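Local coordinates for protein endo-1,4-beta-mannanase (Eisenia fetida, PDB 5Y6T) that probably hydrolyses internal beta-1,4-mannosidic linkages of mannans, as a cold-adapted endo-mannanase of glycoside hydrolase family 5, at residues L51-K59 against Q101-V111. Residues are numbered along the deposited sequence; the frame is centred on the assembly and turned at random.
Sequences LEDYIVRIK and QFLDVAYANNV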
loop_
_atom_site.group_PDB
_atom_site.type_symbol
_atom_site.label_atom_id
_atom_site.label_comp_id
_atom_site.label_asym_id
_atom_site.label_seq_id
_atom_site.Cartn_x
_atom_site.Cartn_y
_atom_site.Cartn_z
ATOM N N LEU A 51 16.412 2.902 8.700
ATOM C CA LEU A 51 15.136 2.187 8.503
ATOM C C LEU A 51 14.712 1.518 9.805
ATOM O O LEU A 51 13.555 1.595 10.219
ATOM C CB LEU A 51 15.207 1.218 7.353
ATOM C CG LEU A 51 15.280 1.873 5.933
ATOM C CD1 LEU A 51 15.693 0.924 4.824
ATOM C CD2 LEU A 51 14.004 2.565 5.541
ATOM N N GLU A 52 15.656 0.904 10.495
ATOM C CA GLU A 52 15.346 0.264 11.769
ATOM C C GLU A 52 14.985 1.267 12.854
ATOM O O GLU A 52 14.148 0.968 13.669
ATOM C CB GLU A 52 16.501 -0.656 12.193
ATOM C CG GLU A 52 16.707 -1.784 11.187
ATOM C CD GLU A 52 17.926 -2.711 11.441
ATOM O OE1 GLU A 52 18.603 -2.565 12.478
ATOM O OE2 GLU A 52 18.159 -3.628 10.613
ATOM N N ASP A 53 15.619 2.444 12.843
ATOM C CA ASP A 53 15.299 3.509 13.730
ATOM C C ASP A 53 13.831 3.943 13.482
ATOM O O ASP A 53 13.125 4.245 14.439
ATOM C CB ASP A 53 16.294 4.661 13.542
ATOM C CG ASP A 53 16.109 5.792 14.515
ATOM O OD1 ASP A 53 16.223 5.574 15.720
ATOM O OD2 ASP A 53 15.801 6.887 14.054
ATOM N N TYR A 54 13.350 3.939 12.233
ATOM C CA TYR A 54 11.946 4.326 12.049
ATOM C C TYR A 54 11.034 3.348 12.756
ATOM O O TYR A 54 10.009 3.728 13.316
ATOM C CB TYR A 54 11.585 4.345 10.584
ATOM C CG TYR A 54 12.055 5.542 9.855
ATOM C CD1 TYR A 54 11.595 6.792 10.176
ATOM C CD2 TYR A 54 12.878 5.403 8.751
ATOM C CE1 TYR A 54 12.024 7.906 9.437
ATOM C CE2 TYR A 54 13.291 6.492 8.019
ATOM C CZ TYR A 54 12.858 7.722 8.371
ATOM O OH TYR A 54 13.277 8.746 7.591
ATOM N N ILE A 55 11.372 2.061 12.694
ATOM C CA ILE A 55 10.528 1.034 13.349
ATOM C C ILE A 55 10.444 1.286 14.830
ATOM O O ILE A 55 9.377 1.306 15.464
ATOM C CB ILE A 55 11.126 -0.349 13.158
ATOM C CG1 ILE A 55 11.007 -0.854 11.722
ATOM C CG2 ILE A 55 10.405 -1.355 14.026
ATOM C CD1 ILE A 55 11.788 -2.109 11.465
ATOM N N VAL A 56 11.621 1.472 15.416
ATOM C CA VAL A 56 11.673 1.771 16.847
ATOM C C VAL A 56 10.885 3.045 17.288
ATOM O O VAL A 56 10.097 2.983 18.277
ATOM C CB VAL A 56 13.154 1.816 17.373
ATOM C CG1 VAL A 56 13.152 2.113 18.870
ATOM C CG2 VAL A 56 13.846 0.439 17.143
ATOM N N ARG A 57 11.088 4.126 16.566
ATOM C CA ARG A 57 10.489 5.419 16.861
ATOM C C ARG A 57 8.987 5.383 16.653
ATOM O O ARG A 57 8.255 5.908 17.473
ATOM C CB ARG A 57 11.149 6.494 16.044
ATOM C CG ARG A 57 12.607 6.685 16.491
ATOM C CD ARG A 57 13.160 8.035 16.127
ATOM N NE ARG A 57 13.362 8.231 14.708
ATOM C CZ ARG A 57 12.853 9.222 13.993
ATOM N NH1 ARG A 57 12.052 10.109 14.539
ATOM N NH2 ARG A 57 13.148 9.318 12.708
ATOM N N ILE A 58 8.532 4.640 15.629
ATOM C CA ILE A 58 7.092 4.462 15.438
ATOM C C ILE A 58 6.461 3.713 16.609
ATOM O O ILE A 58 5.445 4.176 17.154
ATOM C CB ILE A 58 6.806 3.807 14.061
ATOM C CG1 ILE A 58 7.103 4.825 12.964
ATOM C CG2 ILE A 58 5.373 3.272 14.045
ATOM C CD1 ILE A 58 7.119 4.279 11.570
ATOM N N LYS A 59 7.059 2.602 17.007
ATOM C CA LYS A 59 6.528 1.843 18.108
ATOM C C LYS A 59 6.536 2.671 19.376
ATOM O O LYS A 59 5.612 2.596 20.185
ATOM C CB LYS A 59 7.218 0.490 18.267
ATOM C CG LYS A 59 6.680 -0.335 19.444
ATOM C CD LYS A 59 5.250 -0.849 19.135
ATOM C CE LYS A 59 4.139 -0.248 19.990
ATOM N NZ LYS A 59 2.770 -0.651 19.511
ATOM N N GLN A 101 15.952 -8.727 7.359
ATOM C CA GLN A 101 16.549 -8.017 8.502
ATOM C C GLN A 101 15.533 -6.983 9.032
ATOM O O GLN A 101 15.264 -6.891 10.238
ATOM C CB GLN A 101 17.805 -7.295 8.079
ATOM C CG GLN A 101 19.052 -8.132 7.808
ATOM C CD GLN A 101 20.276 -7.238 7.637
ATOM O OE1 GLN A 101 20.653 -6.502 8.557
ATOM N NE2 GLN A 101 20.780 -7.158 6.397
ATOM N N PHE A 102 14.913 -6.275 8.097
ATOM C CA PHE A 102 13.956 -5.196 8.451
ATOM C C PHE A 102 12.742 -5.809 9.190
ATOM O O PHE A 102 12.357 -5.370 10.266
ATOM C CB PHE A 102 13.535 -4.483 7.174
ATOM C CG PHE A 102 12.616 -3.312 7.399
ATOM C CD1 PHE A 102 13.121 -2.131 7.926
ATOM C CD2 PHE A 102 11.325 -3.346 6.941
ATOM C CE1 PHE A 102 12.324 -1.031 8.102
ATOM C CE2 PHE A 102 10.515 -2.241 7.076
ATOM C CZ PHE A 102 11.011 -1.062 7.632
ATOM N N LEU A 103 12.257 -6.923 8.663
ATOM C CA LEU A 103 11.144 -7.627 9.232
ATOM C C LEU A 103 11.456 -8.278 10.554
ATOM O O LEU A 103 10.587 -8.325 11.440
ATOM C CB LEU A 103 10.595 -8.682 8.263
ATOM C CG LEU A 103 9.908 -8.128 7.015
ATOM C CD1 LEU A 103 9.792 -9.116 5.917
ATOM C CD2 LEU A 103 8.515 -7.614 7.361
ATOM N N ASP A 104 12.698 -8.735 10.725
ATOM C CA ASP A 104 13.078 -9.244 12.045
ATOM C C ASP A 104 13.065 -8.140 13.114
ATOM O O ASP A 104 12.695 -8.411 14.259
ATOM C CB ASP A 104 14.462 -9.927 11.969
ATOM C CG ASP A 104 14.468 -11.201 11.190
ATOM O OD1 ASP A 104 13.376 -11.800 10.808
ATOM O OD2 ASP A 104 15.605 -11.650 10.985
ATOM N N VAL A 105 13.550 -6.941 12.749
ATOM C CA VAL A 105 13.479 -5.782 13.661
ATOM C C VAL A 105 12.021 -5.401 13.953
ATOM O O VAL A 105 11.632 -5.142 15.092
ATOM C CB VAL A 105 14.327 -4.643 13.180
ATOM C CG1 VAL A 105 14.183 -3.455 14.090
ATOM C CG2 VAL A 105 15.810 -5.074 13.236
ATOM N N ALA A 106 11.187 -5.442 12.904
ATOM C CA ALA A 106 9.767 -5.114 13.099
ATOM C C ALA A 106 9.149 -6.108 14.068
ATOM O O ALA A 106 8.370 -5.694 14.956
ATOM C CB ALA A 106 9.047 -5.114 11.760
ATOM N N TYR A 107 9.477 -7.396 13.940
ATOM C CA TYR A 107 8.902 -8.384 14.855
ATOM C C TYR A 107 9.313 -8.136 16.300
ATOM O O TYR A 107 8.495 -8.172 17.218
ATOM C CB TYR A 107 9.331 -9.764 14.393
ATOM C CG TYR A 107 8.923 -10.892 15.297
ATOM C CD1 TYR A 107 7.619 -11.241 15.428
ATOM C CD2 TYR A 107 9.890 -11.687 15.906
ATOM C CE1 TYR A 107 7.234 -12.321 16.254
ATOM C CE2 TYR A 107 9.514 -12.773 16.740
ATOM C CZ TYR A 107 8.192 -13.070 16.882
ATOM O OH TYR A 107 7.801 -14.111 17.702
ATOM N N ALA A 108 10.579 -7.813 16.480
ATOM C CA ALA A 108 11.140 -7.529 17.807
ATOM C C ALA A 108 10.464 -6.313 18.452
ATOM O O ALA A 108 10.395 -6.189 19.672
ATOM C CB ALA A 108 12.626 -7.307 17.716
ATOM N N ASN A 109 9.922 -5.430 17.622
ATOM C CA ASN A 109 9.195 -4.247 18.093
ATOM C C ASN A 109 7.695 -4.245 17.976
ATOM O O ASN A 109 7.035 -3.251 18.184
ATOM C CB ASN A 109 9.824 -3.081 17.356
ATOM C CG ASN A 109 11.210 -2.770 17.873
ATOM O OD1 ASN A 109 11.328 -2.052 18.849
ATOM N ND2 ASN A 109 12.253 -3.240 17.192
ATOM N N ASN A 110 7.130 -5.393 17.626
ATOM C CA ASN A 110 5.700 -5.553 17.461
ATOM C C ASN A 110 5.043 -4.589 16.449
ATOM O O ASN A 110 4.008 -3.971 16.734
ATOM C CB ASN A 110 4.971 -5.494 18.781
ATOM C CG ASN A 110 5.371 -6.641 19.694
ATOM O OD1 ASN A 110 5.180 -7.830 19.337
ATOM N ND2 ASN A 110 5.909 -6.302 20.872
ATOM N N VAL A 111 5.744 -4.395 15.348
ATOM C CA VAL A 111 5.281 -3.543 14.243
ATOM C C VAL A 111 5.079 -4.396 12.981
ATOM O O VAL A 111 5.948 -5.185 12.604
ATOM C CB VAL A 111 6.335 -2.479 13.954
ATOM C CG1 VAL A 111 6.071 -1.695 12.698
ATOM C CG2 VAL A 111 6.485 -1.564 15.152
HETATM O O HOH W 1 19.706 -5.767 10.881
HETATM O O HOH W 2 2.277 -3.226 18.428
#
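Segments 51-59 and 101-108, from helices 42-60 and 95-108, run nearly parallel, their axes 9.5 Å apart at closest approach and crossing at -19°. I55 makes the largest contact between the two: its CG1 branch, extended to CD1 (chi2 170°), lays that methyl over one face of the F102 ring, a CH-pi contact 4.0 Å from the ring centroid, and against V105 CG1. The L51 carbonyl comes to the edge of the ring, while L51 CB packs on CE1 from the side opposite the I55 methyl. Both helices belong to the outer layer of the family 5 (beta/alpha)8 barrel, and F102, L51 and I55 rest on strand 65-72, which lies between the helices in sequence. Farther out, the carboxylate end of E52 lies against V105 CG2, while its OE2, also hydrogen-bonded to Y43 OH, shares a water with Q101 OE1. A Schellman motif ends helix 95-108, and N109 donates a nearly straight hydrogen bond from ND2 to V105 O (2.9 Å), which fixes its amide while N109 CB packs on I55 CG2. Alongside, the bent K59 chain brings CD to 3.1 Å from N109 O; NZ, held by G63 O, reaches N110 O through a water.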